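Local coordinates for LYND (Lyngbya aestuarii, PDB 4V1T), which probably uses ATP and magnesium to cyclise residues of precursor peptides into azoline heterocycles, as a YcaO-family cyclodehydratase, at residues 558-569 with 673-684; 619-627 with 635-643. All coordinates share one frame; numbering follows the deposited sequence.

Contact 1 of 2, residues 558-569 with 673-684; sequences WWYNRLRRPAVD and PYLLPDTTQPLK
The ring of Tyr-674 presents its edge to one face of the Trp-559 indole. The two rings make a T-shaped pair with planes at 89° and centroids 5.3 Å apart. CE2 of Tyr-674 leads, 3.8 Å from CE3 of Trp-559. With its CG between the backbone N and the carbonyl carbon (chi1 54°), the ring meets Trp-559 edge-on. Over a face of the same ring comes CG of Arg-562, a CH-pi contact 3.8 Å from the centroid. The hydroxyl of Tyr-674 is hydrogen-bonded to Asn-769 and His-672.

Helix 538-561 ends here in a Schellman motif, with Arg-562 as the C-prime residue at positive phi. The chain then runs out as an extended segment beside the loop 673-684.

Polar bonds join the two segments, starting in the helix. Trp-558 NE1 gives its hydrogen to Tyr-674 O at 2.9 Å, in the indole plane. The guanidinium of Arg-564 lies between Pro-673 O over one face and CB of Asp-678 over the other. Its NH1 bonds Leu-676 O at 2.6 Å. The Arg-564 side chain bends at chi2 (-65°) and chi3 to place it. Asp-678 N bonds Arg-565 O from above the carbonyl plane. Asp-678 also opens a type I turn, and its OD2 accepts from Gln-681 NE2. A single beta bridge joins Val-568 and Lys-684: Lys-684 N meets Ala-567 O at 2.9 Å, and Asp-569 N meets Lys-684 O.

CD2 of Leu-675 packs against CZ2 of Trp-558, and CB of Ala-567 presses on CB of Pro-677 at a tight 3.4 Å.

Contact 2 of 2, residues 619-627 with 635-643; sequences RLILGFGAH and LRAVTEVNQ. With MG (magnesium ion), chain N; ADP (adenosine-5'-diphosphate), chain L.
Arg-636 lays its CB against CA of Gly-625, 3.8 Å away. Its side chain bends at chi3 and turns the guanidinium to the ADP. NH1 bonds O1A at 2.7 Å, and NH2 bonds the bridging O3A almost straight (172°). Replacing this arginine by alanine removes both donors and is likely to leave ADP O1A and O3A without these partners, weakening the hold on the diphosphate. Ala-637 comes next. Its CB sits 3.6 Å from Gly-623 O, and its CA makes a CA-H...O contact with Phe-624 O.

Strand 621-626 edges a three-stranded antiparallel sheet in the YcaO domain, and helix 630-649 runs back along it. The segment axes approach to 5.5 Å at 153°. Such closeness depends on Gly-623 and Gly-625, since a CB on either would clash with the helix.

Glu-640 joins strand to metal. With CG anti to the backbone N (chi1 -154°), the extended side chain carries the carboxylate to Phe-624 N and the metal. OE1 takes the hydrogen of Phe-624 N at 3.0 Å, from above the carboxylate plane, and a water bound to the magnesium ion also donates to it. OE2 binds that magnesium at 2.0 Å and accepts from Lys-409. The metal also holds ADP O2B, three waters and one further atom from elsewhere in the structure. One of these waters donates to Phe-624 O. Val-641 then sets CG1 3.4 Å from Gly-623 N.

Overall arrangement
Following the chain from the N terminus, the first of these segments is reached at the C-terminal end of helix 538-561, in contact 1. The chain then runs through helix 576-587 and strands 590-596 and 605-612 to strand 621-626. Contact 2 closes a short loop there, where helix 630-649 returns along the strand. Helix 661-666 follows. Segment 673-684 then returns to 558-569, so contact 1 closes a long loop, and contact 2 is nested inside that loop. Their centres are about 16 Å apart. They also touch: Leu-675 packs on Leu-620 and Leu-622, and Trp-558 on Phe-624. The strand therefore has the nucleotide-binding helix along it and meets side chains of contact 1 as well.

Contact 1 of 2, residues 558-569 with 673-684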
loop_
_atom_site.group_PDB
_atom_site.type_symbol
_atom_site.label_atom_id
_atom_site.label_comp_id
_atom_site.label_asym_id
_atom_site.label_seq_id
_atom_site.Cartn_x
_atom_site.Cartn_y
_atom_site.Cartn_z
ATOM N N TRP B 558 14.881 33.669 -20.600
ATOM C CA TRP B 558 15.922 32.899 -21.266
ATOM C C TRP B 558 15.480 32.403 -22.633
ATOM O O TRP B 558 16.184 32.593 -23.632
ATOM C CB TRP B 558 16.332 31.716 -20.388
ATOM C CG TRP B 558 16.994 30.588 -21.129
ATOM C CD1 TRP B 558 18.189 30.619 -21.786
ATOM C CD2 TRP B 558 16.495 29.250 -21.261
ATOM N NE1 TRP B 558 18.459 29.382 -22.336
ATOM C CE2 TRP B 558 17.439 28.525 -22.018
ATOM C CE3 TRP B 558 15.345 28.595 -20.807
ATOM C CZ2 TRP B 558 17.259 27.181 -22.339
ATOM C CZ3 TRP B 558 15.170 27.262 -21.124
ATOM C CH2 TRP B 558 16.121 26.568 -21.884
ATOM N N TRP B 559 14.308 31.783 -22.676
ATOM C CA TRP B 559 13.837 31.110 -23.879
ATOM C C TRP B 559 13.539 32.055 -25.041
ATOM O O TRP B 559 13.949 31.812 -26.175
ATOM C CB TRP B 559 12.580 30.302 -23.557
ATOM C CG TRP B 559 12.048 29.556 -24.728
ATOM C CD1 TRP B 559 11.096 29.984 -25.609
ATOM C CD2 TRP B 559 12.435 28.253 -25.160
ATOM N NE1 TRP B 559 10.864 29.025 -26.559
ATOM C CE2 TRP B 559 11.674 27.951 -26.305
ATOM C CE3 TRP B 559 13.347 27.304 -24.684
ATOM C CZ2 TRP B 559 11.805 26.748 -26.986
ATOM C CZ3 TRP B 559 13.476 26.111 -25.362
ATOM C CH2 TRP B 559 12.710 25.842 -26.503
ATOM N N TYR B 560 12.808 33.126 -24.766
ATOM C CA TYR B 560 12.301 33.979 -25.833
ATOM C C TYR B 560 13.306 35.036 -26.268
ATOM O O TYR B 560 13.258 35.503 -27.407
ATOM C CB TYR B 560 10.975 34.615 -25.410
ATOM C CG TYR B 560 9.885 33.584 -25.315
ATOM C CD1 TYR B 560 9.292 33.051 -26.466
ATOM C CD2 TYR B 560 9.481 33.084 -24.079
ATOM C CE1 TYR B 560 8.315 32.076 -26.375
ATOM C CE2 TYR B 560 8.508 32.119 -23.983
ATOM C CZ TYR B 560 7.929 31.615 -25.127
ATOM O OH TYR B 560 6.964 30.644 -25.007
ATOM N N ASN B 561 14.222 35.406 -25.380
ATOM C CA ASN B 561 15.362 36.227 -25.780
ATOM C C ASN B 561 16.490 35.344 -26.314
ATOM O O ASN B 561 17.475 35.847 -26.828
ATOM C CB ASN B 561 15.865 37.077 -24.617
ATOM C CG ASN B 561 14.845 38.102 -24.157
ATOM O OD1 ASN B 561 14.682 39.156 -24.775
ATOM N ND2 ASN B 561 14.163 37.805 -23.060
ATOM N N ARG B 562 16.326 34.027 -26.189
ATOM C CA ARG B 562 17.325 33.057 -26.621
ATOM C C ARG B 562 18.697 33.418 -26.068
ATOM O O ARG B 562 19.677 33.551 -26.799
ATOM C CB ARG B 562 17.347 32.945 -28.145
ATOM C CG ARG B 562 16.101 32.268 -28.703
ATOM C CD ARG B 562 16.145 32.148 -30.215
ATOM N NE ARG B 562 15.682 33.361 -30.883
ATOM C CZ ARG B 562 15.478 33.463 -32.193
ATOM N NH1 ARG B 562 15.693 32.419 -32.978
ATOM N NH2 ARG B 562 15.042 34.602 -32.720
ATOM N N LEU B 563 18.747 33.578 -24.755
ATOM C CA LEU B 563 19.958 33.997 -24.079
ATOM C C LEU B 563 20.931 32.850 -23.924
ATOM O O LEU B 563 20.522 31.705 -23.764
ATOM C CB LEU B 563 19.617 34.576 -22.703
ATOM C CG LEU B 563 18.686 35.793 -22.711
ATOM C CD1 LEU B 563 18.237 36.142 -21.303
ATOM C CD2 LEU B 563 19.367 36.983 -23.361
ATOM N N ARG B 564 22.222 33.163 -23.979
ATOM C CA ARG B 564 23.266 32.194 -23.677
ATOM C C ARG B 564 23.560 32.239 -22.181
ATOM O O ARG B 564 23.946 33.277 -21.659
ATOM C CB ARG B 564 24.534 32.482 -24.490
ATOM C CG ARG B 564 24.322 32.569 -25.997
ATOM C CD ARG B 564 23.878 31.246 -26.622
ATOM N NE ARG B 564 24.992 30.304 -26.770
ATOM C CZ ARG B 564 25.304 29.334 -25.913
ATOM N NH1 ARG B 564 24.591 29.139 -24.813
ATOM N NH2 ARG B 564 26.345 28.544 -26.156
ATOM N N ARG B 565 23.372 31.116 -21.500
ATOM C CA ARG B 565 23.509 31.062 -20.050
ATOM C C ARG B 565 24.666 30.163 -19.636
ATOM O O ARG B 565 25.010 29.202 -20.339
ATOM C CB ARG B 565 22.210 30.551 -19.415
ATOM C CG ARG B 565 20.965 31.379 -19.735
ATOM C CD ARG B 565 21.093 32.811 -19.239
ATOM N NE ARG B 565 21.405 32.861 -17.814
ATOM C CZ ARG B 565 22.109 33.822 -17.227
ATOM N NH1 ARG B 565 22.586 34.833 -17.932
ATOM N NH2 ARG B 565 22.346 33.767 -15.925
ATOM N N PRO B 566 25.266 30.453 -18.471
ATOM C CA PRO B 566 26.337 29.596 -17.960
ATOM C C PRO B 566 25.816 28.287 -17.370
ATOM O O PRO B 566 24.701 28.257 -16.846
ATOM C CB PRO B 566 26.973 30.459 -16.870
ATOM C CG PRO B 566 25.848 31.286 -16.359
ATOM C CD PRO B 566 24.956 31.558 -17.547
ATOM N N ALA B 567 26.618 27.229 -17.441
ATOM C CA ALA B 567 26.263 25.964 -16.806
ATOM C C ALA B 567 26.489 26.029 -15.300
ATOM O O ALA B 567 27.030 27.010 -14.777
ATOM C CB ALA B 567 27.066 24.811 -17.397
ATOM N N VAL B 568 26.073 24.962 -14.626
ATOM C CA VAL B 568 26.222 24.830 -13.178
ATOM C C VAL B 568 27.146 23.664 -12.859
ATOM O O VAL B 568 26.900 22.538 -13.284
ATOM C CB VAL B 568 24.856 24.609 -12.492
ATOM C CG1 VAL B 568 25.015 24.523 -10.981
ATOM C CG2 VAL B 568 23.894 25.735 -12.859
ATOM N N ASP B 569 28.215 23.941 -12.117
ATOM C CA ASP B 569 29.087 22.895 -11.604
ATOM C C ASP B 569 28.347 22.138 -10.512
ATOM O O ASP B 569 28.248 22.596 -9.367
ATOM C CB ASP B 569 30.388 23.481 -11.066
ATOM C CG ASP B 569 31.290 22.431 -10.431
ATOM O OD1 ASP B 569 31.088 21.220 -10.664
ATOM O OD2 ASP B 569 32.205 22.828 -9.686
ATOM N N PRO B 673 21.060 26.715 -30.013
ATOM C CA PRO B 673 22.337 26.806 -29.286
ATOM C C PRO B 673 22.212 27.409 -27.889
ATOM O O PRO B 673 23.114 27.238 -27.062
ATOM C CB PRO B 673 23.192 27.707 -30.187
ATOM C CG PRO B 673 22.217 28.493 -30.974
ATOM C CD PRO B 673 21.022 27.618 -31.177
ATOM N N TYR B 674 21.104 28.098 -27.632
ATOM C CA TYR B 674 20.827 28.649 -26.316
ATOM C C TYR B 674 20.443 27.563 -25.290
ATOM O O TYR B 674 20.140 27.876 -24.134
ATOM C CB TYR B 674 19.717 29.702 -26.402
ATOM C CG TYR B 674 18.443 29.219 -27.076
ATOM C CD1 TYR B 674 18.283 29.318 -28.452
ATOM C CD2 TYR B 674 17.402 28.677 -26.334
ATOM C CE1 TYR B 674 17.130 28.875 -29.068
ATOM C CE2 TYR B 674 16.244 28.236 -26.941
ATOM C CZ TYR B 674 16.115 28.336 -28.304
ATOM O OH TYR B 674 14.967 27.898 -28.904
ATOM N N LEU B 675 20.455 26.299 -25.711
ATOM C CA LEU B 675 20.196 25.176 -24.816
ATOM C C LEU B 675 21.462 24.688 -24.127
ATOM O O LEU B 675 21.408 24.176 -23.010
ATOM C CB LEU B 675 19.562 24.013 -25.577
ATOM C CG LEU B 675 18.107 24.165 -26.025
ATOM C CD1 LEU B 675 17.665 22.884 -26.708
ATOM C CD2 LEU B 675 17.176 24.485 -24.869
ATOM N N LEU B 676 22.603 24.831 -24.793
ATOM C CA LEU B 676 23.857 24.377 -24.216
ATOM C C LEU B 676 24.570 25.568 -23.596
ATOM O O LEU B 676 24.361 26.707 -24.010
ATOM C CB LEU B 676 24.717 23.663 -25.260
ATOM C CG LEU B 676 25.152 24.435 -26.497
ATOM C CD1 LEU B 676 26.445 25.197 -26.228
ATOM C CD2 LEU B 676 25.323 23.467 -27.658
ATOM N N PRO B 677 25.397 25.320 -22.575
ATOM C CA PRO B 677 26.023 26.448 -21.890
ATOM C C PRO B 677 27.086 27.133 -22.733
ATOM O O PRO B 677 27.753 26.476 -23.533
ATOM C CB PRO B 677 26.640 25.797 -20.659
ATOM C CG PRO B 677 26.930 24.390 -21.084
ATOM C CD PRO B 677 25.828 24.022 -22.028
ATOM N N ASP B 678 27.240 28.440 -22.565
ATOM C CA ASP B 678 28.316 29.137 -23.258
ATOM C C ASP B 678 29.568 29.037 -22.405
ATOM O O ASP B 678 29.583 29.443 -21.240
ATOM C CB ASP B 678 27.958 30.594 -23.572
ATOM C CG ASP B 678 27.742 31.426 -22.337
ATOM O OD1 ASP B 678 27.146 30.903 -21.365
ATOM O OD2 ASP B 678 28.168 32.603 -22.350
ATOM N N THR B 679 30.614 28.465 -22.992
ATOM C CA THR B 679 31.884 28.291 -22.310
ATOM C C THR B 679 32.614 29.623 -22.144
ATOM O O THR B 679 33.699 29.674 -21.572
ATOM C CB THR B 679 32.780 27.299 -23.068
ATOM O OG1 THR B 679 32.809 27.642 -24.457
ATOM C CG2 THR B 679 32.247 25.887 -22.920
ATOM N N THR B 680 32.015 30.692 -22.652
ATOM C CA THR B 680 32.519 32.044 -22.452
ATOM C C THR B 680 32.454 32.426 -20.977
ATOM O O THR B 680 33.315 33.147 -20.484
ATOM C CB THR B 680 31.705 33.066 -23.280
ATOM O OG1 THR B 680 31.759 32.708 -24.664
ATOM C CG2 THR B 680 32.250 34.476 -23.109
ATOM N N GLN B 681 31.429 31.934 -20.283
ATOM C CA GLN B 681 31.197 32.284 -18.886
ATOM C C GLN B 681 31.632 31.161 -17.958
ATOM O O GLN B 681 31.600 29.991 -18.338
ATOM C CB GLN B 681 29.720 32.585 -18.644
ATOM C CG GLN B 681 29.219 33.860 -19.297
ATOM C CD GLN B 681 27.699 33.954 -19.281
ATOM O OE1 GLN B 681 27.081 34.034 -18.215
ATOM N NE2 GLN B 681 27.088 33.942 -20.468
ATOM N N PRO B 682 32.035 31.510 -16.728
ATOM C CA PRO B 682 32.450 30.495 -15.761
ATOM C C PRO B 682 31.278 29.654 -15.266
ATOM O O PRO B 682 30.119 30.050 -15.405
ATOM C CB PRO B 682 33.055 31.323 -14.621
ATOM C CG PRO B 682 32.352 32.626 -14.693
ATOM C CD PRO B 682 32.094 32.868 -16.156
ATOM N N LEU B 683 31.587 28.495 -14.700
ATOM C CA LEU B 683 30.573 27.633 -14.124
ATOM C C LEU B 683 30.029 28.254 -12.853
ATOM O O LEU B 683 30.780 28.799 -12.054
ATOM C CB LEU B 683 31.148 26.248 -13.821
ATOM C CG LEU B 683 31.646 25.462 -15.029
ATOM C CD1 LEU B 683 32.371 24.203 -14.584
ATOM C CD2 LEU B 683 30.488 25.115 -15.946
ATOM N N LYS B 684 28.716 28.177 -12.678
ATOM C CA LYS B 684 28.079 28.638 -11.452
ATOM C C LYS B 684 28.373 27.674 -10.307
ATOM O O LYS B 684 28.190 26.470 -10.446
ATOM C CB LYS B 684 26.569 28.759 -11.655
ATOM C CG LYS B 684 26.167 29.903 -12.565
ATOM C CD LYS B 684 26.284 31.235 -11.841
ATOM C CE LYS B 684 26.367 32.383 -12.822
ATOM N NZ LYS B 684 26.146 33.689 -12.154
HETATM O O HOH W 1 22.653 29.032 -23.034
HETATM O O HOH W 2 29.458 28.086 -18.343
#

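Contact 2 of 2, residues 619-627 with 635-643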
loop_
_atom_site.group_PDB
_atom_site.type_symbol
_atom_site.label_atom_id
_atom_site.label_comp_id
_atom_site.label_asym_id
_atom_site.label_seq_id
_atom_site.Cartn_x
_atom_site.Cartn_y
_atom_site.Cartn_z
ATOM N N ARG B 619 15.618 13.926 -28.989
ATOM C CA ARG B 619 14.644 13.948 -27.900
ATOM C C ARG B 619 15.023 14.995 -26.867
ATOM O O ARG B 619 15.237 14.682 -25.690
ATOM C CB ARG B 619 14.547 12.575 -27.218
ATOM C CG ARG B 619 14.407 11.397 -28.166
ATOM C CD ARG B 619 12.982 10.904 -28.329
ATOM N NE ARG B 619 12.986 9.445 -28.431
ATOM C CZ ARG B 619 11.976 8.715 -28.884
ATOM N NH1 ARG B 619 10.869 9.301 -29.297
ATOM N NH2 ARG B 619 12.085 7.395 -28.935
ATOM N N LEU B 620 15.134 16.232 -27.316
ATOM C CA LEU B 620 15.487 17.321 -26.432
ATOM C C LEU B 620 14.419 17.445 -25.362
ATOM O O LEU B 620 13.236 17.655 -25.630
ATOM C CB LEU B 620 15.635 18.647 -27.190
ATOM C CG LEU B 620 16.809 18.696 -28.168
ATOM C CD1 LEU B 620 16.781 19.994 -28.959
ATOM C CD2 LEU B 620 18.132 18.536 -27.429
ATOM N N ILE B 621 14.855 17.290 -24.132
ATOM C CA ILE B 621 13.962 17.395 -23.018
ATOM C C ILE B 621 14.581 18.339 -22.013
ATOM O O ILE B 621 15.795 18.467 -21.908
ATOM C CB ILE B 621 13.658 15.995 -22.451
ATOM C CG1 ILE B 621 12.836 15.232 -23.503
ATOM C CG2 ILE B 621 12.883 16.092 -21.142
ATOM C CD1 ILE B 621 12.627 13.799 -23.223
ATOM N N LEU B 622 13.732 19.022 -21.282
ATOM C CA LEU B 622 14.199 19.934 -20.276
ATOM C C LEU B 622 13.186 20.065 -19.142
ATOM O O LEU B 622 12.020 19.679 -19.276
ATOM C CB LEU B 622 14.520 21.283 -20.914
ATOM C CG LEU B 622 13.501 21.773 -21.929
ATOM C CD1 LEU B 622 12.334 22.372 -21.191
ATOM C CD2 LEU B 622 14.115 22.786 -22.876
ATOM N N GLY B 623 13.649 20.589 -18.017
ATOM C CA GLY B 623 12.835 20.692 -16.822
ATOM C C GLY B 623 13.316 21.861 -15.998
ATOM O O GLY B 623 14.488 22.230 -16.064
ATOM N N PHE B 624 12.408 22.448 -15.226
ATOM C CA PHE B 624 12.703 23.688 -14.516
ATOM C C PHE B 624 12.411 23.585 -13.036
ATOM O O PHE B 624 11.656 22.713 -12.589
ATOM C CB PHE B 624 11.869 24.822 -15.086
ATOM C CG PHE B 624 11.772 24.812 -16.567
ATOM C CD1 PHE B 624 12.881 25.067 -17.343
ATOM C CD2 PHE B 624 10.557 24.568 -17.186
ATOM C CE1 PHE B 624 12.783 25.076 -18.715
ATOM C CE2 PHE B 624 10.449 24.577 -18.553
ATOM C CZ PHE B 624 11.562 24.836 -19.320
ATOM N N GLY B 625 13.010 24.497 -12.283
ATOM C CA GLY B 625 12.810 24.562 -10.849
ATOM C C GLY B 625 13.387 25.849 -10.299
ATOM O O GLY B 625 14.409 26.335 -10.776
ATOM N N ALA B 626 12.712 26.412 -9.307
ATOM C CA ALA B 626 13.217 27.566 -8.589
ATOM C C ALA B 626 12.896 27.394 -7.117
ATOM O O ALA B 626 11.869 26.826 -6.759
ATOM C CB ALA B 626 12.600 28.857 -9.126
ATOM N N HIS B 627 13.795 27.875 -6.268
ATOM C CA HIS B 627 13.639 27.741 -4.827
ATOM C C HIS B 627 14.629 28.683 -4.167
ATOM O O HIS B 627 15.581 29.114 -4.815
ATOM C CB HIS B 627 13.900 26.295 -4.396
ATOM C CG HIS B 627 13.302 25.940 -3.072
ATOM N ND1 HIS B 627 14.013 26.000 -1.894
ATOM C CD2 HIS B 627 12.063 25.513 -2.741
ATOM C CE1 HIS B 627 13.238 25.626 -0.892
ATOM N NE2 HIS B 627 12.048 25.328 -1.379
ATOM N N LEU B 635 17.417 20.414 -7.912
ATOM C CA LEU B 635 16.766 19.135 -7.679
ATOM C C LEU B 635 15.406 19.083 -8.368
ATOM O O LEU B 635 15.050 18.078 -8.974
ATOM C CB LEU B 635 16.609 18.895 -6.174
ATOM C CG LEU B 635 16.365 17.469 -5.685
ATOM C CD1 LEU B 635 17.434 16.520 -6.195
ATOM C CD2 LEU B 635 16.327 17.462 -4.162
ATOM N N ARG B 636 14.649 20.173 -8.268
ATOM C CA ARG B 636 13.349 20.259 -8.913
ATOM C C ARG B 636 13.508 20.162 -10.419
ATOM O O ARG B 636 12.807 19.403 -11.078
ATOM C CB ARG B 636 12.646 21.564 -8.555
ATOM C CG ARG B 636 12.111 21.608 -7.128
ATOM C CD ARG B 636 11.226 22.834 -6.930
ATOM N NE ARG B 636 10.107 22.838 -7.867
ATOM C CZ ARG B 636 9.019 22.075 -7.758
ATOM N NH1 ARG B 636 8.878 21.235 -6.736
ATOM N NH2 ARG B 636 8.065 22.156 -8.676
ATOM N N ALA B 637 14.439 20.943 -10.952
ATOM C CA ALA B 637 14.673 20.994 -12.389
ATOM C C ALA B 637 15.050 19.623 -12.928
ATOM O O ALA B 637 14.463 19.125 -13.888
ATOM C CB ALA B 637 15.767 22.004 -12.706
ATOM N N VAL B 638 16.027 19.003 -12.288
ATOM C CA VAL B 638 16.606 17.777 -12.811
ATOM C C VAL B 638 15.689 16.569 -12.618
ATOM O O VAL B 638 15.767 15.616 -13.390
ATOM C CB VAL B 638 17.981 17.522 -12.173
ATOM C CG1 VAL B 638 17.852 16.984 -10.735
ATOM C CG2 VAL B 638 18.768 16.583 -13.028
ATOM N N THR B 639 14.827 16.600 -11.597
ATOM C CA THR B 639 13.853 15.523 -11.410
ATOM C C THR B 639 12.672 15.711 -12.368
ATOM O O THR B 639 11.953 14.761 -12.686
ATOM C CB THR B 639 13.332 15.442 -9.960
ATOM O OG1 THR B 639 12.893 16.728 -9.533
ATOM C CG2 THR B 639 14.415 14.940 -9.020
ATOM N N GLU B 640 12.476 16.934 -12.839
ATOM C CA GLU B 640 11.439 17.176 -13.828
ATOM C C GLU B 640 11.862 16.622 -15.200
ATOM O O GLU B 640 11.010 16.155 -15.968
ATOM C CB GLU B 640 11.117 18.679 -13.939
ATOM C CG GLU B 640 9.698 18.943 -14.421
ATOM C CD GLU B 640 9.270 20.384 -14.270
ATOM O OE1 GLU B 640 9.679 21.239 -15.097
ATOM O OE2 GLU B 640 8.511 20.652 -13.317
ATOM N N VAL B 641 13.160 16.669 -15.512
ATOM C CA VAL B 641 13.619 16.143 -16.799
ATOM C C VAL B 641 13.483 14.636 -16.737
ATOM O O VAL B 641 13.131 14.010 -17.736
ATOM C CB VAL B 641 15.074 16.570 -17.201
ATOM C CG1 VAL B 641 15.369 17.993 -16.778
ATOM C CG2 VAL B 641 16.121 15.648 -16.637
ATOM N N ASN B 642 13.757 14.062 -15.560
ATOM C CA ASN B 642 13.504 12.644 -15.309
ATOM C C ASN B 642 12.050 12.326 -15.590
ATOM O O ASN B 642 11.734 11.405 -16.344
ATOM C CB ASN B 642 13.816 12.263 -13.853
ATOM C CG ASN B 642 15.300 12.268 -13.540
ATOM O OD1 ASN B 642 16.144 12.244 -14.433
ATOM N ND2 ASN B 642 15.626 12.281 -12.249
ATOM N N GLN B 643 11.178 13.114 -14.972
ATOM C CA GLN B 643 9.733 12.942 -15.066
ATOM C C GLN B 643 9.232 12.972 -16.512
ATOM O O GLN B 643 8.457 12.115 -16.929
ATOM C CB GLN B 643 9.054 14.043 -14.242
ATOM C CG GLN B 643 7.543 14.076 -14.289
ATOM C CD GLN B 643 6.980 15.220 -13.459
ATOM O OE1 GLN B 643 7.506 16.332 -13.475
ATOM N NE2 GLN B 643 5.914 14.954 -12.724
HETATM MG MG MG N . 7.323 22.161 -12.628
HETATM P PB ADP L . 5.471 20.968 -10.250
HETATM O O1B ADP L . 4.722 22.270 -10.123
HETATM O O2B ADP L . 6.784 21.090 -10.968
HETATM O O3B ADP L . 4.601 19.848 -10.733
HETATM P PA ADP L . 5.953 19.206 -7.988
HETATM O O1A ADP L . 7.116 19.214 -7.029
HETATM O O2A ADP L . 5.845 18.083 -9.003
HETATM O O3A ADP L . 5.872 20.651 -8.713
HETATM O "O5'" ADP L . 4.613 19.223 -7.118
HETATM C "C5'" ADP L . 3.350 18.992 -7.711
HETATM C "C4'" ADP L . 2.286 19.541 -6.775
HETATM O "O4'" ADP L . 2.216 18.752 -5.589
HETATM C "C3'" ADP L . 2.610 20.952 -6.321
HETATM O "O3'" ADP L . 1.390 21.676 -6.222
HETATM C "C2'" ADP L . 3.215 20.812 -4.945
HETATM O "O2'" ADP L . 2.881 21.903 -4.084
HETATM C "C1'" ADP L . 2.583 19.528 -4.446
HETATM N N9 ADP L . 3.516 18.780 -3.570
HETATM C C8 ADP L . 4.692 18.224 -3.933
HETATM N N7 ADP L . 5.271 17.605 -2.875
HETATM C C5 ADP L . 4.457 17.761 -1.821
HETATM C C6 ADP L . 4.472 17.357 -0.402
HETATM N N6 ADP L . 5.518 16.644 0.073
HETATM N N1 ADP L . 3.431 17.722 0.377
HETATM C C2 ADP L . 2.395 18.432 -0.107
HETATM N N3 ADP L . 2.318 18.833 -1.394
HETATM C C4 ADP L . 3.299 18.539 -2.280
HETATM O O HOH W 3 9.130 22.759 -11.711
HETATM O O HOH W 4 9.719 25.717 -9.116
HETATM O O HOH W 5 8.184 23.288 -14.385
HETATM O O HOH W 6 6.755 24.024 -11.959
#